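Local coordinates for protein probable TonB-dependent siderophore receptor PiuA (Acinetobacter baumannii, PDB 5FP1) that probably takes up iron across the bacterial outer membrane by binding ferric siderophores, possibly including ferric enterobactin with micromolar affinity, at residues Ile515-Thr527 / Thr539-Arg551. Residues are numbered along the deposited sequence; the frame is centred on the assembly and turned at random.
Sequences IDPEEAQTFEIGT and TAAIFRTEKQNTR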
ATOM      1  N   ILE A 515      -5.997  14.818  21.692  1.00 21.60           N
ATOM      2  CA  ILE A 515      -5.281  13.641  22.185  1.00 21.65           C
ATOM      3  C   ILE A 515      -3.861  13.610  21.603  1.00 20.80           C
ATOM      4  O   ILE A 515      -3.632  13.965  20.426  1.00 20.79           O
ATOM      5  CB  ILE A 515      -6.056  12.343  21.859  1.00 23.10           C
ATOM      6  CG1 ILE A 515      -7.504  12.419  22.372  1.00 31.32           C
ATOM      7  CG2 ILE A 515      -5.382  11.126  22.472  1.00 23.21           C
ATOM      8  CD1 ILE A 515      -7.624  12.416  23.884  1.00 35.61           C
ATOM      9  N   ASP A 516      -2.893  13.212  22.429  1.00 22.12           N
ATOM     10  CA  ASP A 516      -1.502  13.099  22.008  1.00 22.55           C
ATOM     11  C   ASP A 516      -1.356  11.907  21.032  1.00 17.47           C
ATOM     12  O   ASP A 516      -2.232  11.044  20.949  1.00 17.73           O
ATOM     13  CB  ASP A 516      -0.574  12.813  23.201  1.00 26.79           C
ATOM     14  CG  ASP A 516      -0.389  14.014  24.137  1.00 35.33           C
ATOM     15  OD1 ASP A 516      -0.404  15.169  23.694  1.00 34.56           O
ATOM     16  OD2 ASP A 516      -0.188  13.769  25.326  1.00 42.43           O
ATOM     17  N   PRO A 517      -0.246  11.852  20.314  1.00 18.20           N
ATOM     18  CA  PRO A 517      -0.092  10.783  19.318  1.00 17.67           C
ATOM     19  C   PRO A 517      -0.019   9.384  19.891  1.00 21.34           C
ATOM     20  O   PRO A 517       0.447   9.183  21.019  1.00 20.07           O
ATOM     21  CB  PRO A 517       1.240  11.111  18.642  1.00 18.87           C
ATOM     22  CG  PRO A 517       1.456  12.562  18.872  1.00 22.33           C
ATOM     23  CD  PRO A 517       0.790  12.889  20.187  1.00 21.80           C
ATOM     24  N   GLU A 518      -0.455   8.416  19.095  1.00 19.26           N
ATOM     25  CA  GLU A 518      -0.212   7.018  19.412  1.00 19.08           C
ATOM     26  C   GLU A 518       1.274   6.769  19.378  1.00 19.14           C
ATOM     27  O   GLU A 518       2.002   7.437  18.662  1.00 16.71           O
ATOM     28  CB  GLU A 518      -0.902   6.116  18.404  1.00 18.81           C
ATOM     29  CG  GLU A 518      -2.425   6.224  18.429  1.00 18.26           C
ATOM     30  CD  GLU A 518      -3.080   5.177  17.559  1.00 20.50           C
ATOM     31  OE1 GLU A 518      -2.674   5.032  16.374  1.00 22.81           O
ATOM     32  OE2 GLU A 518      -4.006   4.496  18.040  1.00 19.57           O
ATOM     33  N   GLU A 519       1.722   5.795  20.154  1.00 16.64           N
ATOM     34  CA  GLU A 519       3.136   5.499  20.274  1.00 17.70           C
ATOM     35  C   GLU A 519       3.350   4.026  20.024  1.00 16.97           C
ATOM     36  O   GLU A 519       2.597   3.172  20.535  1.00 18.44           O
ATOM     37  CB  GLU A 519       3.658   5.862  21.667  1.00 21.65           C
ATOM     38  CG  GLU A 519       3.598   7.339  21.984  1.00 26.80           C
ATOM     39  CD  GLU A 519       4.022   7.614  23.422  1.00 30.22           C
ATOM     40  OE1 GLU A 519       5.220   7.688  23.681  1.00 43.99           O
ATOM     41  OE2 GLU A 519       3.162   7.691  24.296  1.00 44.68           O
ATOM     42  N   ALA A 520       4.350   3.728  19.209  1.00 17.27           N
ATOM     43  CA  ALA A 520       4.649   2.357  18.833  1.00 15.34           C
ATOM     44  C   ALA A 520       6.152   2.159  18.847  1.00 16.69           C
ATOM     45  O   ALA A 520       6.934   3.131  18.829  1.00 16.76           O
ATOM     46  CB  ALA A 520       4.085   2.031  17.449  1.00 16.53           C
ATOM     47  N   GLN A 521       6.551   0.905  18.825  1.00 15.65           N
ATOM     48  CA  GLN A 521       7.958   0.576  18.825  1.00 18.91           C
ATOM     49  C   GLN A 521       8.208  -0.811  18.260  1.00 15.86           C
ATOM     50  O   GLN A 521       7.326  -1.685  18.263  1.00 17.29           O
ATOM     51  CB  GLN A 521       8.529   0.718  20.246  1.00 18.68           C
ATOM     52  CG  GLN A 521       7.908  -0.287  21.203  1.00 21.35           C
ATOM     53  CD  GLN A 521       8.256  -0.074  22.672  1.00 28.81           C
ATOM     54  OE1 GLN A 521       8.953   0.861  23.049  1.00 29.88           O
ATOM     55  NE2 GLN A 521       7.762  -0.959  23.503  1.00 30.64           N
ATOM     56  N   THR A 522       9.428  -1.009  17.758  1.00 16.81           N
ATOM     57  CA  THR A 522       9.881  -2.297  17.289  1.00 16.94           C
ATOM     58  C   THR A 522      11.229  -2.646  17.913  1.00 18.74           C
ATOM     59  O   THR A 522      12.172  -1.846  17.870  1.00 16.87           O
ATOM     60  CB  THR A 522      10.013  -2.305  15.756  1.00 18.44           C
ATOM     61  OG1 THR A 522       8.715  -2.142  15.164  1.00 16.57           O
ATOM     62  CG2 THR A 522      10.643  -3.615  15.244  1.00 18.58           C
ATOM     63  N   PHE A 523      11.275  -3.815  18.537  1.00 19.06           N
ATOM     64  CA  PHE A 523      12.541  -4.445  18.965  1.00 17.96           C
ATOM     65  C   PHE A 523      12.812  -5.633  18.048  1.00 17.29           C
ATOM     66  O   PHE A 523      11.960  -6.508  17.872  1.00 18.59           O
ATOM     67  CB  PHE A 523      12.472  -4.924  20.426  1.00 21.16           C
ATOM     68  CG  PHE A 523      13.738  -5.687  20.840  1.00 27.91           C
ATOM     69  CD1 PHE A 523      14.912  -4.991  21.116  1.00 30.37           C
ATOM     70  CD2 PHE A 523      13.776  -7.075  20.838  1.00 38.79           C
ATOM     71  CE1 PHE A 523      16.079  -5.665  21.468  1.00 33.99           C
ATOM     72  CE2 PHE A 523      14.943  -7.758  21.170  1.00 41.62           C
ATOM     73  CZ  PHE A 523      16.093  -7.048  21.484  1.00 34.22           C
ATOM     74  N   GLU A 524      13.986  -5.680  17.433  1.00 17.24           N
ATOM     75  CA  GLU A 524      14.285  -6.728  16.465  1.00 16.53           C
ATOM     76  C   GLU A 524      15.720  -7.239  16.627  1.00 19.99           C
ATOM     77  O   GLU A 524      16.646  -6.477  16.922  1.00 19.51           O
ATOM     78  CB  GLU A 524      14.129  -6.195  15.057  1.00 17.07           C
ATOM     79  CG  GLU A 524      14.316  -7.196  13.927  1.00 19.33           C
ATOM     80  CD  GLU A 524      13.753  -6.688  12.602  1.00 22.83           C
ATOM     81  OE1 GLU A 524      12.578  -6.263  12.616  1.00 21.73           O
ATOM     82  OE2 GLU A 524      14.468  -6.710  11.564  1.00 19.04           O
ATOM     83  N   ILE A 525      15.859  -8.541  16.437  1.00 19.81           N
ATOM     84  CA  ILE A 525      17.144  -9.172  16.281  1.00 20.08           C
ATOM     85  C   ILE A 525      17.096  -9.924  14.991  1.00 18.08           C
ATOM     86  O   ILE A 525      16.075 -10.517  14.628  1.00 20.56           O
ATOM     87  CB  ILE A 525      17.440 -10.126  17.451  1.00 20.14           C
ATOM     88  CG1 ILE A 525      16.308 -11.104  17.664  1.00 29.80           C
ATOM     89  CG2 ILE A 525      17.628  -9.337  18.716  1.00 22.07           C
ATOM     90  CD1 ILE A 525      16.618 -12.119  18.740  1.00 41.56           C
ATOM     91  N   GLY A 526      18.203  -9.905  14.271  1.00 19.38           N
ATOM     92  CA  GLY A 526      18.232 -10.561  13.003  1.00 20.09           C
ATOM     93  C   GLY A 526      19.609 -10.921  12.491  1.00 20.48           C
ATOM     94  O   GLY A 526      20.650 -10.563  13.084  1.00 21.49           O
ATOM     95  N   THR A 527      19.597 -11.622  11.368  1.00 19.81           N
ATOM     96  CA  THR A 527      20.820 -11.954  10.676  1.00 21.56           C
ATOM     97  C   THR A 527      20.586 -11.935   9.170  1.00 21.76           C
ATOM     98  O   THR A 527      19.481 -12.250   8.676  1.00 22.60           O
ATOM     99  CB  THR A 527      21.395 -13.309  11.188  1.00 24.73           C
ATOM    100  OG1 THR A 527      22.719 -13.504  10.653  1.00 27.83           O
ATOM    101  CG2 THR A 527      20.507 -14.450  10.772  1.00 29.91           C
ATOM    102  N   THR A 539      17.742 -13.602   4.660  1.00 21.64           N
ATOM    103  CA  THR A 539      17.489 -12.740   5.819  1.00 23.01           C
ATOM    104  C   THR A 539      16.585 -13.486   6.808  1.00 22.33           C
ATOM    105  O   THR A 539      15.712 -14.276   6.426  1.00 22.03           O
ATOM    106  CB  THR A 539      16.794 -11.395   5.455  1.00 26.12           C
ATOM    107  OG1 THR A 539      15.496 -11.664   4.898  1.00 25.21           O
ATOM    108  CG2 THR A 539      17.619 -10.554   4.462  1.00 27.77           C
ATOM    109  N   ALA A 540      16.803 -13.230   8.085  1.00 20.11           N
ATOM    110  CA  ALA A 540      15.951 -13.741   9.144  1.00 21.64           C
ATOM    111  C   ALA A 540      15.841 -12.684  10.222  1.00 22.53           C
ATOM    112  O   ALA A 540      16.812 -11.990  10.517  1.00 26.07           O
ATOM    113  CB  ALA A 540      16.533 -15.016   9.721  1.00 25.82           C
ATOM    114  N   ALA A 541      14.662 -12.577  10.832  1.00 19.69           N
ATOM    115  CA  ALA A 541      14.430 -11.612  11.887  1.00 17.79           C
ATOM    116  C   ALA A 541      13.370 -12.103  12.831  1.00 19.87           C
ATOM    117  O   ALA A 541      12.392 -12.758  12.410  1.00 20.75           O
ATOM    118  CB  ALA A 541      14.020 -10.279  11.290  1.00 23.66           C
ATOM    119  N   ILE A 542      13.550 -11.754  14.103  1.00 18.33           N
ATOM    120  CA  ILE A 542      12.609 -12.046  15.164  1.00 19.90           C
ATOM    121  C   ILE A 542      12.359 -10.700  15.804  1.00 20.57           C
ATOM    122  O   ILE A 542      13.288  -9.931  16.008  1.00 20.53           O
ATOM    123  CB  ILE A 542      13.221 -13.020  16.203  1.00 23.29           C
ATOM    124  CG1 ILE A 542      13.356 -14.403  15.598  1.00 29.09           C
ATOM    125  CG2 ILE A 542      12.383 -13.074  17.468  1.00 27.51           C
ATOM    126  CD1 ILE A 542      12.063 -15.177  15.633  1.00 39.60           C
ATOM    127  N   PHE A 543      11.105 -10.396  16.128  1.00 18.73           N
ATOM    128  CA  PHE A 543      10.763  -9.035  16.515  1.00 16.95           C
ATOM    129  C   PHE A 543       9.514  -8.972  17.358  1.00 16.21           C
ATOM    130  O   PHE A 543       8.674  -9.873  17.332  1.00 18.63           O
ATOM    131  CB  PHE A 543      10.577  -8.152  15.268  1.00 17.65           C
ATOM    132  CG  PHE A 543       9.587  -8.718  14.291  1.00 17.58           C
ATOM    133  CD1 PHE A 543       8.238  -8.470  14.414  1.00 20.82           C
ATOM    134  CD2 PHE A 543      10.023  -9.513  13.256  1.00 19.32           C
ATOM    135  CE1 PHE A 543       7.341  -9.035  13.515  1.00 19.06           C
ATOM    136  CE2 PHE A 543       9.143 -10.088  12.363  1.00 20.34           C
ATOM    137  CZ  PHE A 543       7.801  -9.840  12.489  1.00 20.08           C
ATOM    138  N   ARG A 544       9.402  -7.893  18.106  1.00 16.73           N
ATOM    139  CA  ARG A 544       8.135  -7.430  18.627  1.00 18.65           C
ATOM    140  C   ARG A 544       7.892  -6.020  18.095  1.00 16.69           C
ATOM    141  O   ARG A 544       8.684  -5.092  18.340  1.00 15.97           O
ATOM    142  CB  ARG A 544       8.080  -7.435  20.139  1.00 21.34           C
ATOM    143  CG  ARG A 544       6.768  -6.837  20.664  1.00 22.27           C
ATOM    144  CD  ARG A 544       6.645  -6.994  22.176  1.00 23.63           C
ATOM    145  NE  ARG A 544       6.567  -8.406  22.498  1.00 24.59           N
ATOM    146  CZ  ARG A 544       6.780  -8.930  23.699  1.00 31.35           C
ATOM    147  NH1 ARG A 544       7.061  -8.166  24.729  1.00 34.13           N
ATOM    148  NH2 ARG A 544       6.718 -10.226  23.862  1.00 32.27           N
ATOM    149  N   THR A 545       6.842  -5.907  17.297  1.00 16.71           N
ATOM    150  CA  THR A 545       6.368  -4.621  16.734  1.00 15.37           C
ATOM    151  C   THR A 545       5.018  -4.392  17.373  1.00 16.55           C
ATOM    152  O   THR A 545       4.128  -5.260  17.298  1.00 15.89           O
ATOM    153  CB  THR A 545       6.276  -4.692  15.205  1.00 18.73           C
ATOM    154  OG1 THR A 545       7.606  -4.689  14.642  1.00 17.05           O
ATOM    155  CG2 THR A 545       5.461  -3.492  14.617  1.00 15.54           C
ATOM    156  N   GLU A 546       4.877  -3.274  18.074  1.00 17.32           N
ATOM    157  CA  GLU A 546       3.734  -3.061  18.912  1.00 20.10           C
ATOM    158  C   GLU A 546       3.323  -1.628  18.985  1.00 16.70           C
ATOM    159  O   GLU A 546       4.144  -0.717  18.829  1.00 17.25           O
ATOM    160  CB  GLU A 546       3.997  -3.556  20.346  1.00 18.52           C
ATOM    161  CG  GLU A 546       5.096  -2.813  21.056  1.00 19.50           C
ATOM    162  CD  GLU A 546       5.418  -3.399  22.432  1.00 25.31           C
ATOM    163  OE1 GLU A 546       4.478  -3.781  23.165  1.00 27.25           O
ATOM    164  OE2 GLU A 546       6.620  -3.480  22.758  1.00 28.02           O
ATOM    165  N   LYS A 547       2.048  -1.436  19.282  1.00 15.76           N
ATOM    166  CA  LYS A 547       1.529  -0.102  19.548  1.00 18.50           C
ATOM    167  C   LYS A 547       1.081  -0.070  21.004  1.00 19.63           C
ATOM    168  O   LYS A 547      -0.061  -0.407  21.330  1.00 19.31           O
ATOM    169  CB  LYS A 547       0.390   0.256  18.596  1.00 18.66           C
ATOM    170  CG  LYS A 547      -0.017   1.705  18.700  1.00 19.76           C
ATOM    171  CD  LYS A 547      -1.266   2.013  17.903  1.00 24.28           C
ATOM    172  CE  LYS A 547      -1.028   2.039  16.419  1.00 20.58           C
ATOM    173  NZ  LYS A 547      -2.333   2.295  15.705  1.00 23.41           N
ATOM    174  N   GLN A 548       2.012   0.305  21.876  1.00 19.77           N
ATOM    175  CA  GLN A 548       1.800   0.191  23.311  1.00 22.55           C
ATOM    176  C   GLN A 548       0.935   1.331  23.830  1.00 24.56           C
ATOM    177  O   GLN A 548       0.454   1.282  24.941  1.00 21.25           O
ATOM    178  CB  GLN A 548       3.153   0.121  24.045  1.00 26.20           C
ATOM    179  CG  GLN A 548       3.937   1.418  24.103  1.00 25.59           C
ATOM    180  CD  GLN A 548       4.728   1.711  22.846  1.00 25.52           C
ATOM    181  OE1 GLN A 548       4.680   0.975  21.875  1.00 21.75           O
ATOM    182  NE2 GLN A 548       5.460   2.805  22.861  1.00 25.65           N
ATOM    183  N   ASN A 549       0.726   2.362  23.021  1.00 20.38           N
ATOM    184  CA  ASN A 549      -0.256   3.380  23.339  1.00 21.89           C
ATOM    185  C   ASN A 549      -1.145   3.594  22.138  1.00 20.62           C
ATOM    186  O   ASN A 549      -0.779   4.322  21.190  1.00 21.98           O
ATOM    187  CB  ASN A 549       0.421   4.702  23.723  1.00 27.01           C
ATOM    188  CG  ASN A 549       0.900   4.700  25.142  1.00 41.26           C
ATOM    189  OD1 ASN A 549       0.105   4.824  26.076  1.00 56.69           O
ATOM    190  ND2 ASN A 549       2.189   4.517  25.323  1.00 45.93           N
ATOM    191  N   THR A 550      -2.294   2.928  22.173  1.00 20.15           N
ATOM    192  CA  THR A 550      -3.273   2.968  21.100  1.00 20.27           C
ATOM    193  C   THR A 550      -4.434   3.827  21.528  1.00 19.75           C
ATOM    194  O   THR A 550      -4.886   3.752  22.690  1.00 21.67           O
ATOM    195  CB  THR A 550      -3.798   1.548  20.823  1.00 20.35           C
ATOM    196  OG1 THR A 550      -2.718   0.702  20.411  1.00 20.39           O
ATOM    197  CG2 THR A 550      -4.881   1.540  19.747  1.00 20.37           C
ATOM    198  N   ARG A 551      -4.939   4.635  20.602  1.00 19.78           N
ATOM    199  CA  ARG A 551      -6.081   5.480  20.888  1.00 18.84           C
ATOM    200  C   ARG A 551      -7.324   4.608  20.903  1.00 22.31           C
ATOM    201  O   ARG A 551      -7.532   3.829  19.996  1.00 18.17           O
ATOM    202  CB  ARG A 551      -6.230   6.586  19.838  1.00 21.63           C
ATOM    203  CG  ARG A 551      -7.239   7.667  20.234  1.00 20.21           C
ATOM    204  CD  ARG A 551      -7.055   8.909  19.374  1.00 25.35           C
ATOM    205  NE  ARG A 551      -7.250   8.646  17.971  1.00 27.34           N
ATOM    206  CZ  ARG A 551      -6.314   8.621  17.029  1.00 25.60           C
ATOM    207  NH1 ARG A 551      -5.025   8.837  17.277  1.00 22.81           N
ATOM    208  NH2 ARG A 551      -6.694   8.373  15.795  1.00 31.13           N
TER
HETATM  209  O   HOH W   1      -3.796   9.164  19.861  1.00 18.54           O
HETATM  210  O   HOH W   2       7.337   4.642  21.179  1.00 29.79           O
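Glu518 reaches across to the neighbouring strand and divides its carboxylate between two donors. OE1 takes Lys547 NZ in a 2.8 Å salt bridge, met from above the carboxylate plane, while OE2 turns its anti lone pair to the backbone N of Arg551 at 2.7 Å, nearly straight at 170°. The guanidinium of Arg551 stays near this carboxylate but aims no N-H at it; in its own plane NH1 instead reaches a water that links it to Asp516 O. Next to this, a classic bulge sets two residues, Gln548 and Asn549, opposite the single Glu519 and moves the register by one. The amide of Gln548 stacks on that of Gln521, their planes 28° apart. Gln521 and Glu546 run side by side, and NE2 of Gln521 lies 2.9 Å from OE2 of Glu546, a hydrogen bond in the amide plane but well above the carboxylate; OE1 of Gln521 accepts one from Tyr488 OH. On the opposite face Thr522 OG1 and Thr545 OG1 share a 2.8 Å hydrogen bond. Glu524 lies alongside Phe543, its carboxylate turned 50° from the ring; Tyr485 and Ser43 hold OE2, and Arg88 bridges to OE1 while making a cation-pi contact with Phe543 and a hydrogen bond with Thr545. Paired backbone bonds complete an antiparallel hairpin of the receptor barrel. Polar groups thus meet the plug on the Thr522 face, through Arg88 and Ser123; on the outer face Ile525 and Ile542 pack side by side, consistent with lipid contact at that end, before it turns polar toward Gln521, Glu546 and the bulge.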